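Local atomic coordinates of acyl-coenzyme A oxidase 1 (Yarrowia lipolytica, PDB entry 5Y9D), a protein that oxidises acyl-CoA to trans-2-enoyl-CoA with FAD as cofactor, passing the electrons to molecular oxygen to give hydrogen peroxide in peroxisomal fatty acid beta-oxidation. Residues Tyr356-Arg360 with Val629-Val634. Residues are numbered along the deposited sequence; the frame is centred on the assembly and turned at random.
With FAD (flavin-adenine dinucleotide), chain D.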
# COMPACT_ATOMS: atom_id res chain seq x y z
N TYR A 356 -3.27 14.87 -16.12
CA TYR A 356 -3.55 14.17 -14.85
C TYR A 356 -2.37 13.32 -14.36
O TYR A 356 -2.11 13.23 -13.15
CB TYR A 356 -4.82 13.30 -14.88
CG TYR A 356 -5.31 13.05 -13.46
CD1 TYR A 356 -5.67 14.12 -12.64
CD2 TYR A 356 -5.35 11.78 -12.91
CE1 TYR A 356 -6.09 13.93 -11.34
CE2 TYR A 356 -5.78 11.57 -11.61
CZ TYR A 356 -6.15 12.64 -10.82
OH TYR A 356 -6.56 12.47 -9.51
N HIS A 357 -1.67 12.71 -15.29
CA HIS A 357 -0.54 11.85 -14.99
C HIS A 357 0.57 12.69 -14.41
O HIS A 357 1.27 12.26 -13.50
CB HIS A 357 -0.11 11.12 -16.26
CG HIS A 357 0.61 9.83 -16.01
ND1 HIS A 357 -0.05 8.64 -15.81
CD2 HIS A 357 1.93 9.54 -15.96
CE1 HIS A 357 0.83 7.67 -15.63
NE2 HIS A 357 2.04 8.20 -15.71
N GLN A 358 0.71 13.91 -14.92
CA GLN A 358 1.69 14.82 -14.40
C GLN A 358 1.36 15.12 -12.94
O GLN A 358 2.22 15.02 -12.04
CB GLN A 358 1.69 16.13 -15.20
CG GLN A 358 1.93 15.93 -16.70
CD GLN A 358 2.10 17.23 -17.45
OE1 GLN A 358 1.88 18.31 -16.91
NE2 GLN A 358 2.47 17.13 -18.71
N ARG A 359 0.11 15.46 -12.67
CA ARG A 359 -0.22 15.77 -11.30
C ARG A 359 -0.18 14.51 -10.38
O ARG A 359 0.02 14.63 -9.19
CB ARG A 359 -1.51 16.56 -11.20
CG ARG A 359 -2.73 15.75 -10.85
CD ARG A 359 -3.98 16.64 -10.90
NE ARG A 359 -3.99 17.69 -9.89
CZ ARG A 359 -3.88 19.00 -10.13
NH1 ARG A 359 -3.93 19.85 -9.13
NH2 ARG A 359 -3.72 19.47 -11.36
N ARG A 360 -0.32 13.31 -10.93
CA ARG A 360 -0.12 12.13 -10.11
C ARG A 360 1.35 12.04 -9.71
O ARG A 360 1.64 11.75 -8.54
CB ARG A 360 -0.54 10.85 -10.82
CG ARG A 360 -2.04 10.69 -11.01
CD ARG A 360 -2.32 9.68 -12.12
NE ARG A 360 -1.91 8.35 -11.72
CZ ARG A 360 -2.19 7.22 -12.37
NH1 ARG A 360 -2.86 7.22 -13.52
NH2 ARG A 360 -1.77 6.07 -11.86
N VAL A 629 -0.75 24.79 -10.05
CA VAL A 629 -0.24 23.42 -10.01
C VAL A 629 -0.10 22.87 -11.43
O VAL A 629 0.98 22.38 -11.81
CB VAL A 629 -1.15 22.52 -9.13
CG1 VAL A 629 -0.97 21.04 -9.45
CG2 VAL A 629 -0.89 22.81 -7.66
N ASP A 630 -1.18 22.97 -12.21
CA ASP A 630 -1.17 22.65 -13.64
C ASP A 630 -0.02 23.30 -14.42
O ASP A 630 0.62 22.63 -15.25
CB ASP A 630 -2.50 23.06 -14.27
CG ASP A 630 -3.69 22.25 -13.74
OD1 ASP A 630 -3.66 21.78 -12.58
OD2 ASP A 630 -4.67 22.09 -14.50
N GLU A 631 0.25 24.59 -14.17
CA GLU A 631 1.36 25.29 -14.84
C GLU A 631 2.70 24.74 -14.43
O GLU A 631 3.58 24.51 -15.26
CB GLU A 631 1.39 26.79 -14.51
CG GLU A 631 0.49 27.69 -15.33
CD GLU A 631 0.53 29.16 -14.85
OE1 GLU A 631 1.65 29.73 -14.70
OE2 GLU A 631 -0.56 29.74 -14.65
N LEU A 632 2.89 24.61 -13.14
CA LEU A 632 4.17 24.16 -12.56
C LEU A 632 4.53 22.74 -13.04
O LEU A 632 5.72 22.44 -13.28
CB LEU A 632 4.08 24.23 -11.03
CG LEU A 632 4.21 25.68 -10.50
CD1 LEU A 632 3.80 25.79 -9.05
CD2 LEU A 632 5.63 26.18 -10.63
N CYS A 633 3.49 21.92 -13.19
CA CYS A 633 3.62 20.54 -13.66
C CYS A 633 4.14 20.56 -15.09
O CYS A 633 5.14 19.91 -15.43
CB CYS A 633 2.27 19.81 -13.60
SG CYS A 633 1.70 19.19 -11.98
N VAL A 634 3.47 21.34 -15.93
CA VAL A 634 3.84 21.45 -17.33
C VAL A 634 5.28 21.90 -17.44
O VAL A 634 6.05 21.37 -18.25
CB VAL A 634 2.92 22.44 -18.08
CG1 VAL A 634 3.45 22.72 -19.49
CG2 VAL A 634 1.50 21.90 -18.17
PA FAD D . -2.28 1.57 -19.69
O1A FAD D . -1.12 1.76 -20.57
O2A FAD D . -3.64 1.59 -20.23
O5B FAD D . -2.15 2.68 -18.59
C5B FAD D . -0.89 3.15 -18.17
C4B FAD D . -1.07 4.30 -17.20
O4B FAD D . -1.34 5.50 -17.91
C3B FAD D . -2.23 4.05 -16.26
O3B FAD D . -1.85 4.40 -14.94
C2B FAD D . -3.33 4.96 -16.75
O2B FAD D . -4.06 5.56 -15.69
C1B FAD D . -2.61 6.03 -17.54
N9A FAD D . -3.46 6.37 -18.70
C8A FAD D . -3.79 5.57 -19.71
N7A FAD D . -4.60 6.21 -20.57
C5A FAD D . -4.80 7.44 -20.10
C6A FAD D . -5.56 8.65 -20.51
N6A FAD D . -6.28 8.67 -21.63
N1A FAD D . -5.51 9.73 -19.72
C2A FAD D . -4.80 9.73 -18.61
N3A FAD D . -4.10 8.68 -18.18
C4A FAD D . -4.05 7.53 -18.87
N1 FAD D . -5.71 -8.91 -19.92
C2 FAD D . -6.37 -9.83 -20.62
O2 FAD D . -6.77 -9.55 -21.74
N3 FAD D . -6.61 -11.04 -20.15
C4 FAD D . -6.21 -11.41 -18.96
O4 FAD D . -6.44 -12.54 -18.56
C4X FAD D . -5.48 -10.45 -18.12
N5 FAD D . -5.06 -10.77 -16.90
C5X FAD D . -4.39 -9.87 -16.17
C6 FAD D . -3.96 -10.23 -14.93
C7 FAD D . -3.27 -9.34 -14.16
C7M FAD D . -2.81 -9.74 -12.79
C8 FAD D . -3.00 -7.98 -14.67
C8M FAD D . -2.25 -7.01 -13.82
C9 FAD D . -3.44 -7.61 -15.92
C9A FAD D . -4.13 -8.51 -16.69
N10 FAD D . -4.58 -8.17 -17.97
C10 FAD D . -5.25 -9.14 -18.70
C1' FAD D . -4.33 -6.85 -18.53
C2' FAD D . -5.01 -5.75 -17.76
O2' FAD D . -6.33 -5.69 -18.24
C3' FAD D . -4.32 -4.43 -18.06
O3' FAD D . -3.30 -4.26 -17.10
C4' FAD D . -5.25 -3.23 -17.99
O4' FAD D . -6.49 -3.53 -18.60
C5' FAD D . -4.68 -2.05 -18.74
O5' FAD D . -3.39 -1.75 -18.26
P FAD D . -2.30 -1.21 -19.22
O1P FAD D . -1.07 -1.93 -18.92
O2P FAD D . -2.85 -1.24 -20.58
O3P FAD D . -2.11 0.28 -18.79
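Arg359 and Asp630 form a salt bridge where two helices, 355-391 of the C-alpha1 domain and 619-637 of the C-terminal oxidase domain, cross almost perpendicularly, their local axes 9.5 Å apart. Arg359 NH2 donates to Asp630 OD1 over 2.6 Å; the oxygen lies close to the guanidinium plane and is met on its syn side but tilted 35° out of the carboxylate plane, the two flat groups being turned 65° apart. Val629 offers a nonpolar methyl, CG1, to one guanidinium face, and NH1 turns to a second carboxylate, Glu605 on helix 589-606. A bend at chi3 (-65°) swings this long side chain across to both acids. With an alanine in place of this arginine, Asp630 and Glu605 would probably lose the positive charge they share, and Val629 CG1 the flat group packed against it. At the crossing slim Cys633 lets its CA come within 6.1 Å of Gln358 CA; its CB packs on Gln358, whose amide NE2 holds the carbonyl of Ile352. Beyond, Arg360 NH1 bonds FAD O2B at 3.0 Å. The arrangement is a near-orthogonal helix crossing between the C-alpha1 and C-terminal helical domains of an acyl-CoA oxidase, behind the FAD adenosine pocket.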